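Local coordinates for DUF4974 domain-containing protein (Parabacteroides distasonis, PDB 4M0N), which is a putative membrane-anchored anti-sigma factor of the FecR family, this piece holding its FecR and C-terminal domains, at residues Glu65-Pro79 / Val91-Glu103. The protein carries 1 engineered substitution. Sequence-based numbering, arbitrary orientation.
Sequences EGEAFFNVMRDEGKP and VLGASFNVKAYQE. Engineered in segment 91-103: A94 (natural residue Thr).
Strands 67-72 and 94-100 run antiparallel, their axes 4.7 Å apart, and are laced by backbone hydrogen bonds from G66 with A100 to F70 with F96. E67, F69, N97 and K99 share one face. The extended E67 side chain, with CG anti to the backbone N (chi1 177°), reaches across the sheet, where OE2 accepts a nearly straight bond from N97 ND2 at 2.8 Å through its anti lone pair. The other oxygen, OE1, takes a bond from N44 ND2; K99 NZ is salt-bridged to D173, while N97 OD1 accepts a hydrogen bond from W155 NE1. The F69 ring leans over the neighbouring strand, its CD1 3.3 Å from F96 O and its CZ against S95 CB. On the reverse face F70 CB sits 3.7 Å from CZ of the F96 ring, over one ring face; the two rings lie near parallel but barely overlap. These are central strands of the seven-stranded antiparallel sheet of the FecR domain, and their apolar side chains face its second sheet: F70 meets V62 and F80, V72 also F80, F96 V116 and V98 M64. Where the chain turns its corner at G66, the Y101 ring lies flat against the backbone, with G66 CA 3.7 Å from the ring centroid in a CH-pi contact; E67 CB packs on CE2, and Y101 OH bonds to A45 O. An alanine at Y101 would strip this cover from G66 and probably leave the A45 carbonyl without its hydroxyl partner. The Y101 side chain also lies near G46, a magnesium site, and E65 near a bound magnesium ion. E65 OE2 accepts Q102 N at 2.9 Å, the E65 carboxylate stacks on the Q102 amide, planes 8° apart, and a water links OE2 to OE1 of E103, whose OE2 is salt-bridged to R176.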
loop_
_atom_site.group_PDB
_atom_site.type_symbol
_atom_site.label_atom_id
_atom_site.label_comp_id
_atom_site.label_asym_id
_atom_site.label_seq_id
_atom_site.Cartn_x
_atom_site.Cartn_y
_atom_site.Cartn_z
ATOM N N GLU A 65 8.202 6.110 -1.246
ATOM C CA GLU A 65 7.035 6.316 -2.057
ATOM C C GLU A 65 6.645 4.983 -2.668
ATOM O O GLU A 65 7.491 4.288 -3.275
ATOM C CB GLU A 65 7.335 7.373 -3.128
ATOM C CG GLU A 65 6.174 7.711 -4.030
ATOM C CD GLU A 65 6.060 6.745 -5.183
ATOM O OE1 GLU A 65 7.065 6.554 -5.940
ATOM O OE2 GLU A 65 4.977 6.193 -5.349
ATOM N N GLY A 66 5.396 4.581 -2.442
ATOM C CA GLY A 66 4.913 3.245 -2.811
ATOM C C GLY A 66 4.366 2.571 -1.582
ATOM O O GLY A 66 3.838 3.245 -0.695
ATOM N N GLU A 67 4.550 1.256 -1.482
ATOM C CA GLU A 67 4.041 0.493 -0.346
ATOM C C GLU A 67 5.098 -0.385 0.243
ATOM O O GLU A 67 5.815 -1.083 -0.488
ATOM C CB GLU A 67 2.824 -0.348 -0.781
ATOM C CG GLU A 67 2.326 -1.223 0.383
ATOM C CD GLU A 67 1.033 -1.923 0.061
ATOM O OE1 GLU A 67 0.806 -2.330 -1.130
ATOM O OE2 GLU A 67 0.191 -2.056 0.991
ATOM N N ALA A 68 5.252 -0.320 1.573
ATOM C CA ALA A 68 6.226 -1.148 2.263
ATOM C C ALA A 68 5.697 -1.533 3.619
ATOM O O ALA A 68 4.966 -0.773 4.248
ATOM C CB ALA A 68 7.537 -0.385 2.431
ATOM N N PHE A 69 6.104 -2.723 4.048
ATOM C CA PHE A 69 5.819 -3.211 5.401
ATOM C C PHE A 69 7.136 -3.152 6.163
ATOM O O PHE A 69 8.137 -3.781 5.757
ATOM C CB PHE A 69 5.284 -4.624 5.348
ATOM C CG PHE A 69 4.940 -5.163 6.698
ATOM C CD1 PHE A 69 3.844 -4.668 7.373
ATOM C CD2 PHE A 69 5.746 -6.082 7.294
ATOM C CE1 PHE A 69 3.529 -5.133 8.649
ATOM C CE2 PHE A 69 5.439 -6.554 8.569
ATOM C CZ PHE A 69 4.348 -6.074 9.228
ATOM N N PHE A 70 7.108 -2.443 7.285
ATOM C CA PHE A 70 8.233 -2.261 8.170
ATOM C C PHE A 70 8.079 -3.068 9.461
ATOM O O PHE A 70 7.040 -2.994 10.114
ATOM C CB PHE A 70 8.323 -0.788 8.552
ATOM C CG PHE A 70 8.588 0.110 7.399
ATOM C CD1 PHE A 70 7.544 0.533 6.604
ATOM C CD2 PHE A 70 9.877 0.528 7.118
ATOM C CE1 PHE A 70 7.793 1.340 5.517
ATOM C CE2 PHE A 70 10.144 1.326 6.039
ATOM C CZ PHE A 70 9.091 1.729 5.232
ATOM N N ASN A 71 9.099 -3.839 9.814
ATOM C CA ASN A 71 9.146 -4.443 11.133
ATOM C C ASN A 71 10.330 -3.804 11.828
ATOM O O ASN A 71 11.473 -4.228 11.653
ATOM C CB ASN A 71 9.285 -5.950 11.036
ATOM C CG ASN A 71 9.198 -6.631 12.386
ATOM O OD1 ASN A 71 9.322 -6.007 13.408
ATOM N ND2 ASN A 71 9.021 -7.935 12.375
ATOM N N VAL A 72 10.040 -2.738 12.578
ATOM C CA VAL A 72 11.067 -1.904 13.160
ATOM C C VAL A 72 11.621 -2.424 14.472
ATOM O O VAL A 72 10.892 -2.611 15.424
ATOM C CB VAL A 72 10.577 -0.446 13.352
ATOM C CG1 VAL A 72 11.658 0.392 14.050
ATOM C CG2 VAL A 72 10.234 0.153 12.003
ATOM N N MET A 73 12.939 -2.634 14.476
ATOM C CA MET A 73 13.692 -2.979 15.666
ATOM C C MET A 73 13.568 -1.908 16.748
ATOM O O MET A 73 13.792 -0.735 16.498
ATOM C CB MET A 73 15.152 -3.171 15.270
ATOM C CG MET A 73 15.465 -4.558 14.739
ATOM S SD MET A 73 15.581 -5.820 16.043
ATOM C CE MET A 73 16.326 -4.906 17.358
ATOM N N ARG A 74 13.199 -2.327 17.960
ATOM C CA ARG A 74 12.908 -1.388 19.010
ATOM C C ARG A 74 14.193 -0.693 19.401
ATOM O O ARG A 74 15.195 -1.334 19.702
ATOM C CB ARG A 74 12.269 -2.051 20.232
ATOM C CG ARG A 74 11.810 -1.028 21.262
ATOM C CD ARG A 74 11.024 -1.649 22.406
ATOM N NE ARG A 74 10.384 -0.592 23.185
ATOM C CZ ARG A 74 9.226 -0.006 22.883
ATOM N NH1 ARG A 74 8.521 -0.381 21.823
ATOM N NH2 ARG A 74 8.756 0.961 23.663
ATOM N N ASP A 75 14.154 0.627 19.305
ATOM C CA ASP A 75 15.141 1.485 19.913
ATOM C C ASP A 75 14.373 2.684 20.462
ATOM O O ASP A 75 14.027 3.603 19.723
ATOM C CB ASP A 75 16.204 1.900 18.900
ATOM C CG ASP A 75 17.402 2.556 19.550
ATOM O OD1 ASP A 75 17.235 3.186 20.612
ATOM O OD2 ASP A 75 18.504 2.464 18.986
ATOM N N GLU A 76 14.069 2.651 21.759
ATOM C CA GLU A 76 13.371 3.764 22.406
ATOM C C GLU A 76 14.191 5.055 22.313
ATOM O O GLU A 76 13.637 6.151 22.216
ATOM C CB GLU A 76 13.067 3.451 23.875
ATOM C CG GLU A 76 12.015 2.371 24.099
ATOM C CD GLU A 76 11.720 2.126 25.579
ATOM O OE1 GLU A 76 12.638 2.283 26.415
ATOM O OE2 GLU A 76 10.568 1.767 25.913
ATOM N N GLY A 77 15.512 4.913 22.324
ATOM C CA GLY A 77 16.411 6.061 22.246
ATOM C C GLY A 77 16.523 6.711 20.881
ATOM O O GLY A 77 17.140 7.766 20.761
ATOM N N LYS A 78 15.919 6.095 19.857
ATOM C CA LYS A 78 16.151 6.498 18.482
ATOM C C LYS A 78 14.896 6.187 17.661
ATOM O O LYS A 78 14.740 5.082 17.151
ATOM C CB LYS A 78 17.366 5.745 17.935
ATOM C CG LYS A 78 18.192 6.516 16.921
ATOM C CD LYS A 78 19.502 5.783 16.661
ATOM C CE LYS A 78 20.193 6.266 15.394
ATOM N NZ LYS A 78 21.436 5.491 15.116
ATOM N N PRO A 79 13.971 7.149 17.584
ATOM C CA PRO A 79 12.757 6.886 16.829
ATOM C C PRO A 79 13.074 6.570 15.379
ATOM O O PRO A 79 14.087 7.053 14.831
ATOM C CB PRO A 79 11.997 8.204 16.912
ATOM C CG PRO A 79 12.517 8.878 18.139
ATOM C CD PRO A 79 13.961 8.481 18.214
ATOM N N VAL A 91 7.858 5.643 14.931
ATOM C CA VAL A 91 7.710 4.593 15.894
ATOM C C VAL A 91 8.979 4.471 16.731
ATOM O O VAL A 91 10.049 4.959 16.339
ATOM C CB VAL A 91 7.381 3.211 15.284
ATOM C CG1 VAL A 91 6.188 3.272 14.333
ATOM C CG2 VAL A 91 8.591 2.584 14.609
ATOM N N LEU A 92 8.863 3.773 17.854
ATOM C CA LEU A 92 10.052 3.305 18.559
ATOM C C LEU A 92 10.353 1.843 18.233
ATOM O O LEU A 92 11.501 1.439 18.098
ATOM C CB LEU A 92 9.865 3.469 20.059
ATOM C CG LEU A 92 9.482 4.860 20.543
ATOM C CD1 LEU A 92 9.370 4.821 22.067
ATOM C CD2 LEU A 92 10.499 5.903 20.122
ATOM N N GLY A 93 9.295 1.056 18.135
ATOM C CA GLY A 93 9.395 -0.356 17.793
ATOM C C GLY A 93 7.985 -0.752 17.467
ATOM O O GLY A 93 7.123 -0.645 18.303
ATOM N N ALA A 94 7.732 -1.134 16.220
ATOM C CA ALA A 94 6.397 -1.513 15.772
ATOM C C ALA A 94 6.505 -2.169 14.415
ATOM O O ALA A 94 7.532 -2.025 13.752
ATOM C CB ALA A 94 5.511 -0.289 15.652
ATOM N N SER A 95 5.487 -2.903 14.005
ATOM C CA SER A 95 5.445 -3.368 12.619
ATOM C C SER A 95 4.178 -2.842 12.006
ATOM O O SER A 95 3.104 -2.870 12.605
ATOM C CB SER A 95 5.595 -4.885 12.463
ATOM O OG SER A 95 4.484 -5.643 12.954
ATOM N N PHE A 96 4.318 -2.335 10.802
ATOM C CA PHE A 96 3.225 -1.600 10.176
ATOM C C PHE A 96 3.427 -1.486 8.686
ATOM O O PHE A 96 4.570 -1.526 8.188
ATOM C CB PHE A 96 3.110 -0.207 10.777
ATOM C CG PHE A 96 4.393 0.580 10.692
ATOM C CD1 PHE A 96 5.407 0.392 11.622
ATOM C CD2 PHE A 96 4.589 1.487 9.674
ATOM C CE1 PHE A 96 6.607 1.082 11.509
ATOM C CE2 PHE A 96 5.809 2.168 9.542
ATOM C CZ PHE A 96 6.806 1.977 10.487
ATOM N N ASN A 97 2.292 -1.359 7.993
ATOM C CA ASN A 97 2.249 -1.125 6.556
ATOM C C ASN A 97 2.000 0.324 6.224
ATOM O O ASN A 97 1.166 0.977 6.821
ATOM C CB ASN A 97 1.083 -1.930 5.951
ATOM C CG ASN A 97 1.234 -2.172 4.476
ATOM O OD1 ASN A 97 2.035 -3.027 4.048
ATOM N ND2 ASN A 97 0.398 -1.499 3.679
ATOM N N VAL A 98 2.734 0.825 5.229
ATOM C CA VAL A 98 2.520 2.165 4.706
ATOM C C VAL A 98 2.291 2.007 3.217
ATOM O O VAL A 98 3.158 1.534 2.486
ATOM C CB VAL A 98 3.747 3.061 4.916
ATOM C CG1 VAL A 98 3.469 4.428 4.398
ATOM C CG2 VAL A 98 4.140 3.116 6.393
ATOM N N LYS A 99 1.093 2.369 2.805
ATOM C CA LYS A 99 0.723 2.296 1.385
ATOM C C LYS A 99 0.543 3.711 0.923
ATOM O O LYS A 99 -0.447 4.384 1.282
ATOM C CB LYS A 99 -0.537 1.484 1.183
ATOM C CG LYS A 99 -0.835 1.300 -0.290
ATOM C CD LYS A 99 -2.055 0.465 -0.490
ATOM C CE LYS A 99 -2.307 0.318 -1.984
ATOM N NZ LYS A 99 -3.368 -0.703 -2.129
ATOM N N ALA A 100 1.476 4.198 0.102
ATOM C CA ALA A 100 1.552 5.630 -0.258
ATOM C C ALA A 100 2.087 5.799 -1.666
ATOM O O ALA A 100 3.064 6.458 -1.897
ATOM C CB ALA A 100 2.409 6.399 0.752
ATOM N N TYR A 101 1.439 5.145 -2.601
ATOM C CA TYR A 101 1.803 5.264 -4.010
ATOM C C TYR A 101 1.397 6.667 -4.471
ATOM O O TYR A 101 0.241 7.117 -4.302
ATOM C CB TYR A 101 1.088 4.217 -4.870
ATOM C CG TYR A 101 1.598 2.824 -4.692
ATOM C CD1 TYR A 101 2.733 2.380 -5.361
ATOM C CD2 TYR A 101 0.952 1.940 -3.848
ATOM C CE1 TYR A 101 3.209 1.090 -5.208
ATOM C CE2 TYR A 101 1.408 0.658 -3.711
ATOM C CZ TYR A 101 2.534 0.238 -4.365
ATOM O OH TYR A 101 2.954 -1.050 -4.211
ATOM N N GLN A 102 2.347 7.343 -5.098
ATOM C CA GLN A 102 2.095 8.710 -5.550
ATOM C C GLN A 102 1.001 8.805 -6.606
ATOM O O GLN A 102 0.282 9.831 -6.659
ATOM C CB GLN A 102 3.411 9.400 -5.966
ATOM C CG GLN A 102 4.057 8.888 -7.231
ATOM C CD GLN A 102 5.452 9.486 -7.523
ATOM O OE1 GLN A 102 6.002 10.337 -6.793
ATOM N NE2 GLN A 102 6.018 9.034 -8.605
ATOM N N GLU A 103 0.814 7.739 -7.389
ATOM C CA GLU A 103 -0.285 7.657 -8.369
ATOM C C GLU A 103 -1.700 7.321 -7.853
ATOM O O GLU A 103 -2.665 7.315 -8.637
ATOM C CB GLU A 103 0.076 6.662 -9.485
ATOM C CG GLU A 103 0.174 5.201 -9.081
ATOM C CD GLU A 103 1.573 4.737 -8.749
ATOM O OE1 GLU A 103 2.383 5.654 -8.312
ATOM O OE2 GLU A 103 1.846 3.474 -8.950
HETATM O O HOH W 1 4.622 4.510 -7.295
HETATM O O HOH W 2 -1.299 -2.862 -2.257
HETATM O O HOH W 3 5.537 -0.192 20.301
#